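Local coordinates for protein glycine cleavage system transcriptional repressor, putative (Vibrio cholerae, PDB 1U8S) that probably represses transcription of the glycine cleavage system genes, acting in the cytoplasm through a pair of ACT domains, at residues B[33-38]-B[49-54]; B[117-122]-B[147-152]; B[124-129]-B[141-146]. One frame throughout, in Å; residues are numbered along the deposited sequence.

Contact 1 (B[33-38]-B[49-54]); sequences NIIDSR and LMLISG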
# COMPACT_ATOMS: atom_id res chain seq x y z
N ASN B 33 -8.13 16.73 0.47
CA ASN B 33 -8.88 15.56 0.07
C ASN B 33 -7.91 14.41 0.03
O ASN B 33 -6.72 14.60 -0.23
CB ASN B 33 -9.47 15.76 -1.32
CG ASN B 33 -10.54 16.80 -1.35
OD1 ASN B 33 -11.67 16.56 -0.90
ND2 ASN B 33 -10.21 17.99 -1.86
N ILE B 34 -8.41 13.21 0.31
CA ILE B 34 -7.57 12.03 0.24
C ILE B 34 -7.93 11.34 -1.07
O ILE B 34 -9.00 10.75 -1.19
CB ILE B 34 -7.82 11.09 1.42
CG1 ILE B 34 -7.53 11.82 2.73
CG2 ILE B 34 -6.92 9.87 1.31
CD1 ILE B 34 -7.90 11.04 3.96
N ILE B 35 -7.04 11.46 -2.05
CA ILE B 35 -7.24 10.86 -3.36
C ILE B 35 -7.21 9.34 -3.29
O ILE B 35 -8.07 8.65 -3.85
CB ILE B 35 -6.14 11.31 -4.35
CG1 ILE B 35 -6.14 12.84 -4.48
CG2 ILE B 35 -6.35 10.63 -5.70
CD1 ILE B 35 -7.42 13.42 -5.04
N ASP B 36 -6.19 8.83 -2.59
CA ASP B 36 -6.02 7.39 -2.46
C ASP B 36 -4.99 7.12 -1.38
O ASP B 36 -4.29 8.03 -0.94
CB ASP B 36 -5.54 6.80 -3.79
CG ASP B 36 -5.65 5.30 -3.82
OD1 ASP B 36 -6.32 4.74 -2.92
OD2 ASP B 36 -5.09 4.69 -4.74
N SER B 37 -4.89 5.86 -0.94
CA SER B 37 -3.94 5.51 0.09
C SER B 37 -3.77 4.02 0.18
O SER B 37 -4.54 3.26 -0.41
CB SER B 37 -4.41 6.03 1.46
OG SER B 37 -5.61 5.40 1.85
N ARG B 38 -2.76 3.60 0.93
CA ARG B 38 -2.48 2.20 1.15
C ARG B 38 -2.09 2.08 2.62
O ARG B 38 -1.23 2.81 3.13
CB ARG B 38 -1.34 1.71 0.27
CG ARG B 38 -1.63 1.79 -1.21
CD ARG B 38 -2.60 0.72 -1.66
NE ARG B 38 -2.62 0.69 -3.12
CZ ARG B 38 -3.27 1.57 -3.87
NH1 ARG B 38 -3.97 2.55 -3.29
NH2 ARG B 38 -3.17 1.51 -5.19
N LEU B 49 0.76 4.82 2.86
CA LEU B 49 1.14 5.54 1.64
C LEU B 49 -0.07 6.40 1.40
O LEU B 49 -1.19 5.89 1.48
CB LEU B 49 1.32 4.60 0.45
CG LEU B 49 2.51 3.66 0.56
CD1 LEU B 49 2.69 2.89 -0.75
CD2 LEU B 49 3.77 4.48 0.91
N MET B 50 0.11 7.68 1.13
CA MET B 50 -1.07 8.51 0.90
C MET B 50 -0.82 9.67 -0.05
O MET B 50 0.27 10.21 -0.11
CB MET B 50 -1.61 9.02 2.24
CG MET B 50 -2.95 9.73 2.14
SD MET B 50 -3.53 10.33 3.75
CE MET B 50 -4.42 8.88 4.38
N LEU B 51 -1.86 10.02 -0.80
CA LEU B 51 -1.83 11.11 -1.77
C LEU B 51 -3.00 12.04 -1.48
O LEU B 51 -4.16 11.64 -1.58
CB LEU B 51 -1.96 10.55 -3.19
CG LEU B 51 -2.20 11.63 -4.25
CD1 LEU B 51 -1.01 12.57 -4.25
CD2 LEU B 51 -2.42 11.00 -5.61
N ILE B 52 -2.70 13.28 -1.13
CA ILE B 52 -3.75 14.23 -0.83
C ILE B 52 -3.64 15.42 -1.76
O ILE B 52 -2.63 15.61 -2.42
CB ILE B 52 -3.65 14.72 0.65
CG1 ILE B 52 -2.35 15.49 0.85
CG2 ILE B 52 -3.71 13.54 1.61
CD1 ILE B 52 -2.19 16.05 2.26
N SER B 53 -4.69 16.22 -1.80
CA SER B 53 -4.71 17.41 -2.63
C SER B 53 -5.42 18.50 -1.84
O SER B 53 -6.24 18.22 -0.97
CB SER B 53 -5.47 17.14 -3.93
OG SER B 53 -6.84 16.89 -3.67
N GLY B 54 -5.10 19.75 -2.14
CA GLY B 54 -5.74 20.86 -1.46
C GLY B 54 -5.19 22.15 -2.01
O GLY B 54 -4.43 22.15 -2.97
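This is the β-hairpin of strands 33-42 and 45-54 in the first ACT domain; its segments 33-38 and 49-54 run antiparallel, their axes 4.6 Å apart, and it carries a β bulge. The main chain does most of the holding. N33 and S53 form a hydrogen-bonded pair at one end, R38 and L49 another at the tighter end, with R38 N to L49 O and L49 N to R38 O each 2.8 Å. Between them the register slips by one residue: I35 N gives its hydrogen to L51 O at 2.9 Å, on a bent path of 139°, while L51 N turns instead to D36 O. I35 is the extra residue, and its near-helical backbone (phi -67°, psi -47°) makes the kink.

The apolar contacts fall in two groups. On the face of I34, S37, M50 and I52, the I34 and M50 side chains cross obliquely, I34 CG2 meeting M50 CG, while the M50 chain, extended to SD and bent at chi3, brings CE against both I34 CG2 and S37 CB. Helix 19-28 covers I34 and I52 on this side. The bulge swings I35 toward the partner strand, so I35 CB and CG2 lie alongside CD2 of L51, which is on the opposite face, with I35 CB 3.9 Å from that methyl.

The polar ends of N33 and S37, on opposite faces, both bond to the second subunit: S37 OG to L124 O and N33 OD1 to T128 N, both of that subunit. Within 33-38, R38 folds back at chi2, and its NH1 grips two acceptors, S37 O at 3.0 Å and, in a salt bridge, D36 OD2 at 2.8 Å, which it meets from above the carboxylate plane.

Contact 2 (B[117-122]-B[147-152]); sequences RQIGMA and ARVDSG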
# COMPACT_ATOMS: atom_id res chain seq x y z
N ARG B 117 5.49 -4.17 -20.00
CA ARG B 117 4.12 -4.09 -20.46
C ARG B 117 3.35 -2.92 -19.86
O ARG B 117 2.14 -2.78 -20.07
CB ARG B 117 3.42 -5.42 -20.17
CG ARG B 117 4.01 -6.56 -20.99
CD ARG B 117 3.78 -7.94 -20.36
NE ARG B 117 4.22 -8.98 -21.27
CZ ARG B 117 5.49 -9.19 -21.63
NH1 ARG B 117 6.48 -8.43 -21.15
NH2 ARG B 117 5.76 -10.15 -22.51
N GLN B 118 4.06 -2.06 -19.12
CA GLN B 118 3.47 -0.88 -18.51
C GLN B 118 2.34 -1.21 -17.53
O GLN B 118 1.40 -0.42 -17.36
CB GLN B 118 2.98 0.08 -19.60
CG GLN B 118 4.13 0.76 -20.36
CD GLN B 118 3.69 1.46 -21.64
OE1 GLN B 118 2.92 2.43 -21.61
NE2 GLN B 118 4.19 0.98 -22.78
N ILE B 119 2.44 -2.37 -16.89
CA ILE B 119 1.46 -2.80 -15.89
C ILE B 119 2.06 -2.44 -14.53
O ILE B 119 3.18 -2.85 -14.20
CB ILE B 119 1.22 -4.32 -15.97
CG1 ILE B 119 0.66 -4.66 -17.35
CG2 ILE B 119 0.26 -4.77 -14.86
CD1 ILE B 119 0.46 -6.16 -17.60
N GLY B 120 1.32 -1.67 -13.74
CA GLY B 120 1.81 -1.27 -12.43
C GLY B 120 1.54 -2.33 -11.39
O GLY B 120 0.44 -2.86 -11.33
N MET B 121 2.54 -2.65 -10.57
CA MET B 121 2.31 -3.65 -9.53
C MET B 121 1.76 -2.94 -8.30
O MET B 121 1.97 -1.74 -8.14
CB MET B 121 3.61 -4.35 -9.17
CG MET B 121 4.43 -4.85 -10.34
SD MET B 121 5.95 -5.64 -9.72
CE MET B 121 6.94 -4.18 -9.29
N ALA B 122 1.06 -3.68 -7.45
CA ALA B 122 0.50 -3.13 -6.22
C ALA B 122 1.14 -3.79 -5.01
O ALA B 122 1.19 -3.22 -3.92
CB ALA B 122 -0.99 -3.33 -6.20
N ALA B 147 -0.82 -7.26 -9.54
CA ALA B 147 -0.78 -6.13 -10.46
C ALA B 147 -2.15 -5.84 -11.02
O ALA B 147 -3.01 -6.71 -11.11
CB ALA B 147 0.20 -6.41 -11.59
N ARG B 148 -2.36 -4.59 -11.40
CA ARG B 148 -3.63 -4.16 -11.93
C ARG B 148 -3.52 -3.80 -13.40
O ARG B 148 -2.63 -3.05 -13.80
CB ARG B 148 -4.13 -2.97 -11.12
CG ARG B 148 -4.40 -3.31 -9.67
CD ARG B 148 -4.76 -2.08 -8.87
NE ARG B 148 -5.08 -2.37 -7.48
CZ ARG B 148 -5.32 -1.45 -6.56
NH1 ARG B 148 -5.27 -0.16 -6.88
NH2 ARG B 148 -5.61 -1.82 -5.31
N VAL B 149 -4.42 -4.36 -14.20
CA VAL B 149 -4.47 -4.07 -15.63
C VAL B 149 -5.83 -3.48 -15.96
O VAL B 149 -6.83 -3.80 -15.32
CB VAL B 149 -4.27 -5.33 -16.45
CG1 VAL B 149 -2.97 -6.00 -16.05
CG2 VAL B 149 -5.45 -6.27 -16.26
N ASP B 150 -5.86 -2.59 -16.94
CA ASP B 150 -7.13 -1.99 -17.32
C ASP B 150 -7.89 -2.89 -18.28
O ASP B 150 -7.48 -4.01 -18.55
CB ASP B 150 -6.89 -0.61 -17.93
CG ASP B 150 -5.90 -0.64 -19.07
OD1 ASP B 150 -5.15 0.34 -19.23
OD2 ASP B 150 -5.87 -1.64 -19.82
N SER B 151 -9.01 -2.39 -18.79
CA SER B 151 -9.86 -3.15 -19.71
C SER B 151 -9.21 -3.35 -21.09
O SER B 151 -9.53 -4.31 -21.80
CB SER B 151 -11.19 -2.42 -19.88
OG SER B 151 -10.97 -1.07 -20.26
N GLY B 152 -8.30 -2.45 -21.45
CA GLY B 152 -7.62 -2.55 -22.73
C GLY B 152 -6.51 -3.58 -22.80
O GLY B 152 -5.77 -3.63 -23.78
O HOH W 1 -1.10 -0.87 -14.15
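I119 sets CG1 anti to its carbonyl carbon (chi1 -62°) and CG2 anti to the backbone N, and V149 likewise has CG1 anti to its carbonyl carbon (chi1 -56°), so the two branched side chains run alongside each other in the same direction. I119 CG2 does most of the touching: it sits 3.7 Å from V149 CG1 and equally close to A147 CB, while I119 CD1 reaches along the same V149 methyl. L158 of helix 155-168 packs on both I119 and V149, and F114 of helix 107-116 also meets I119.

The backbones are joined more sparingly. R148 N points nearly along the C=O axis of G120, but at 3.3 Å from G120 O the bond is long. Next to it a water takes the place of a direct link, accepting from G120 N at 2.6 Å and donating to R148 O at 2.7 Å, as the strands splay apart. At M121 and A147, a non-hydrogen-bonded pair, the CA atoms come back to 4.1 Å. Beyond, A122 CB lies obliquely by the R148 guanidinium, 4.4 Å from NE.

Just before I119, Q118, at positive phi, takes the C-prime place in the Schellman motif that closes helix 107-116. The contact is thus where that helix gives way to strand 120-128, outermost in this chain's second ACT sheet, the helix-to-strand step of the βαββαβ fold.

Contact 3 (B[124-129]-B[141-146]); sequences LSAQTI and FHIAIS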
# COMPACT_ATOMS: atom_id res chain seq x y z
N LEU B 124 4.25 -7.04 -3.78
CA LEU B 124 5.23 -8.04 -4.14
C LEU B 124 5.83 -8.67 -2.90
O LEU B 124 5.83 -8.08 -1.83
CB LEU B 124 6.32 -7.38 -4.99
CG LEU B 124 7.47 -8.20 -5.56
CD1 LEU B 124 8.09 -7.49 -6.76
CD2 LEU B 124 8.51 -8.43 -4.48
N SER B 125 6.30 -9.89 -3.05
CA SER B 125 6.96 -10.64 -1.99
C SER B 125 7.86 -11.63 -2.72
O SER B 125 7.45 -12.26 -3.70
CB SER B 125 5.95 -11.38 -1.10
OG SER B 125 5.43 -12.55 -1.72
N ALA B 126 9.11 -11.73 -2.27
CA ALA B 126 10.10 -12.64 -2.85
C ALA B 126 10.87 -13.13 -1.64
O ALA B 126 11.52 -12.35 -0.96
CB ALA B 126 11.01 -11.88 -3.80
N GLN B 127 10.81 -14.43 -1.38
CA GLN B 127 11.48 -14.96 -0.21
C GLN B 127 11.77 -16.44 -0.28
O GLN B 127 11.17 -17.17 -1.06
CB GLN B 127 10.59 -14.70 1.03
CG GLN B 127 9.29 -15.50 1.03
CD GLN B 127 8.21 -14.90 1.92
OE1 GLN B 127 8.43 -14.66 3.11
NE2 GLN B 127 7.03 -14.65 1.34
N THR B 128 12.72 -16.87 0.54
CA THR B 128 13.09 -18.27 0.63
C THR B 128 12.19 -18.83 1.73
O THR B 128 12.04 -18.21 2.78
CB THR B 128 14.56 -18.42 1.07
OG1 THR B 128 15.42 -17.83 0.10
CG2 THR B 128 14.90 -19.89 1.26
N ILE B 129 11.58 -20.00 1.50
CA ILE B 129 10.70 -20.60 2.49
C ILE B 129 11.41 -21.67 3.33
O ILE B 129 12.39 -22.27 2.87
CB ILE B 129 9.47 -21.25 1.82
CG1 ILE B 129 8.91 -20.32 0.73
CG2 ILE B 129 8.38 -21.50 2.86
CD1 ILE B 129 8.32 -19.02 1.26
N PHE B 141 12.53 -20.79 -3.50
CA PHE B 141 12.30 -19.35 -3.50
C PHE B 141 10.93 -19.07 -4.12
O PHE B 141 10.66 -19.53 -5.24
CB PHE B 141 13.39 -18.66 -4.32
CG PHE B 141 13.42 -17.17 -4.15
CD1 PHE B 141 13.83 -16.60 -2.95
CD2 PHE B 141 13.04 -16.34 -5.20
CE1 PHE B 141 13.86 -15.22 -2.79
CE2 PHE B 141 13.06 -14.96 -5.05
CZ PHE B 141 13.47 -14.40 -3.84
N HIS B 142 10.06 -18.34 -3.41
CA HIS B 142 8.72 -18.01 -3.91
C HIS B 142 8.50 -16.51 -4.12
O HIS B 142 8.77 -15.70 -3.23
CB HIS B 142 7.62 -18.52 -2.96
CG HIS B 142 7.58 -20.01 -2.79
ND1 HIS B 142 6.48 -20.67 -2.30
CD2 HIS B 142 8.51 -20.97 -3.02
CE1 HIS B 142 6.73 -21.97 -2.23
NE2 HIS B 142 7.96 -22.17 -2.66
N ILE B 143 8.00 -16.15 -5.29
CA ILE B 143 7.71 -14.76 -5.62
C ILE B 143 6.20 -14.60 -5.73
O ILE B 143 5.51 -15.45 -6.30
CB ILE B 143 8.38 -14.34 -6.97
CG1 ILE B 143 9.91 -14.45 -6.85
CG2 ILE B 143 7.98 -12.92 -7.37
CD1 ILE B 143 10.68 -14.13 -8.14
N ALA B 144 5.66 -13.53 -5.15
CA ALA B 144 4.22 -13.27 -5.22
C ALA B 144 4.01 -11.80 -5.60
O ALA B 144 4.45 -10.90 -4.88
CB ALA B 144 3.54 -13.57 -3.89
N ILE B 145 3.36 -11.58 -6.73
CA ILE B 145 3.12 -10.23 -7.22
C ILE B 145 1.64 -9.99 -7.52
O ILE B 145 0.95 -10.87 -8.03
CB ILE B 145 3.92 -9.97 -8.53
CG1 ILE B 145 5.43 -9.95 -8.24
CG2 ILE B 145 3.45 -8.67 -9.21
CD1 ILE B 145 6.30 -10.07 -9.48
N SER B 146 1.16 -8.79 -7.20
CA SER B 146 -0.22 -8.41 -7.50
C SER B 146 -0.14 -7.20 -8.40
O SER B 146 0.54 -6.23 -8.08
CB SER B 146 -1.00 -8.06 -6.23
OG SER B 146 -1.35 -9.24 -5.52
O HOH W 2 6.82 -15.15 -1.31
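A144 N to S125 O, at 2.6 Å and lying in the carbonyl plane, is the shortest of four backbone hydrogen bonds that zip strands 124-128 and 141-146 together; the return bond from S125 N to A144 O is bent and weak. Q127 and H142 form the next hydrogen-bonded pair, with H142 N arriving nearly along the C=O axis of Q127. H142 O has a second donor besides Q127 N: a water that accepts from Q127 NE2 at 2.7 Å and also hydrogen-bonds S125 OG, tying three residues on one face.

On that face I129 CG1 stands over the centre of the H142 imidazole, 3.7 Å from the ring centroid, a CH-pi contact; H142 ND1 is bonded to Y97 OH. The other face, with L124, A126, F141, I143 and I145, is mostly apolar. L124 CG lies alongside I145 CG1 at 3.8 Å. F141, with CG anti to the backbone N (chi1 -168°), lays its ring across the neighbouring strand, so that CZ meets A126 CB at 3.5 Å and T128 OG1 sits at the ring edge. T107 packs against A126, F141 and I143. Strands 120-128 and 141-149, with helix 107-116 on one face, are the middle two strands in chain order of the βαββαβ ACT fold.

From the N terminus, contact 1 comes first and closes the short hairpin between strands 33-42 and 45-54, adding the strand that is outermost in this chain's first ACT sheet. The chain then passes into the second domain, where contact 2 closes the longer excursion from 117-122 to 147-152; contact 3 falls within that excursion, pairing the same two strands nearer the unmodelled 132-138 link. A122 N probably bonds to S146 O at the joint between contacts 2 and 3. Contacts 1 and 2 meet where the like-charged R38 and R148 come close. Across the dimer, 33-38 meets 124-129 of the second subunit, joining the outer strands of different ACT domains.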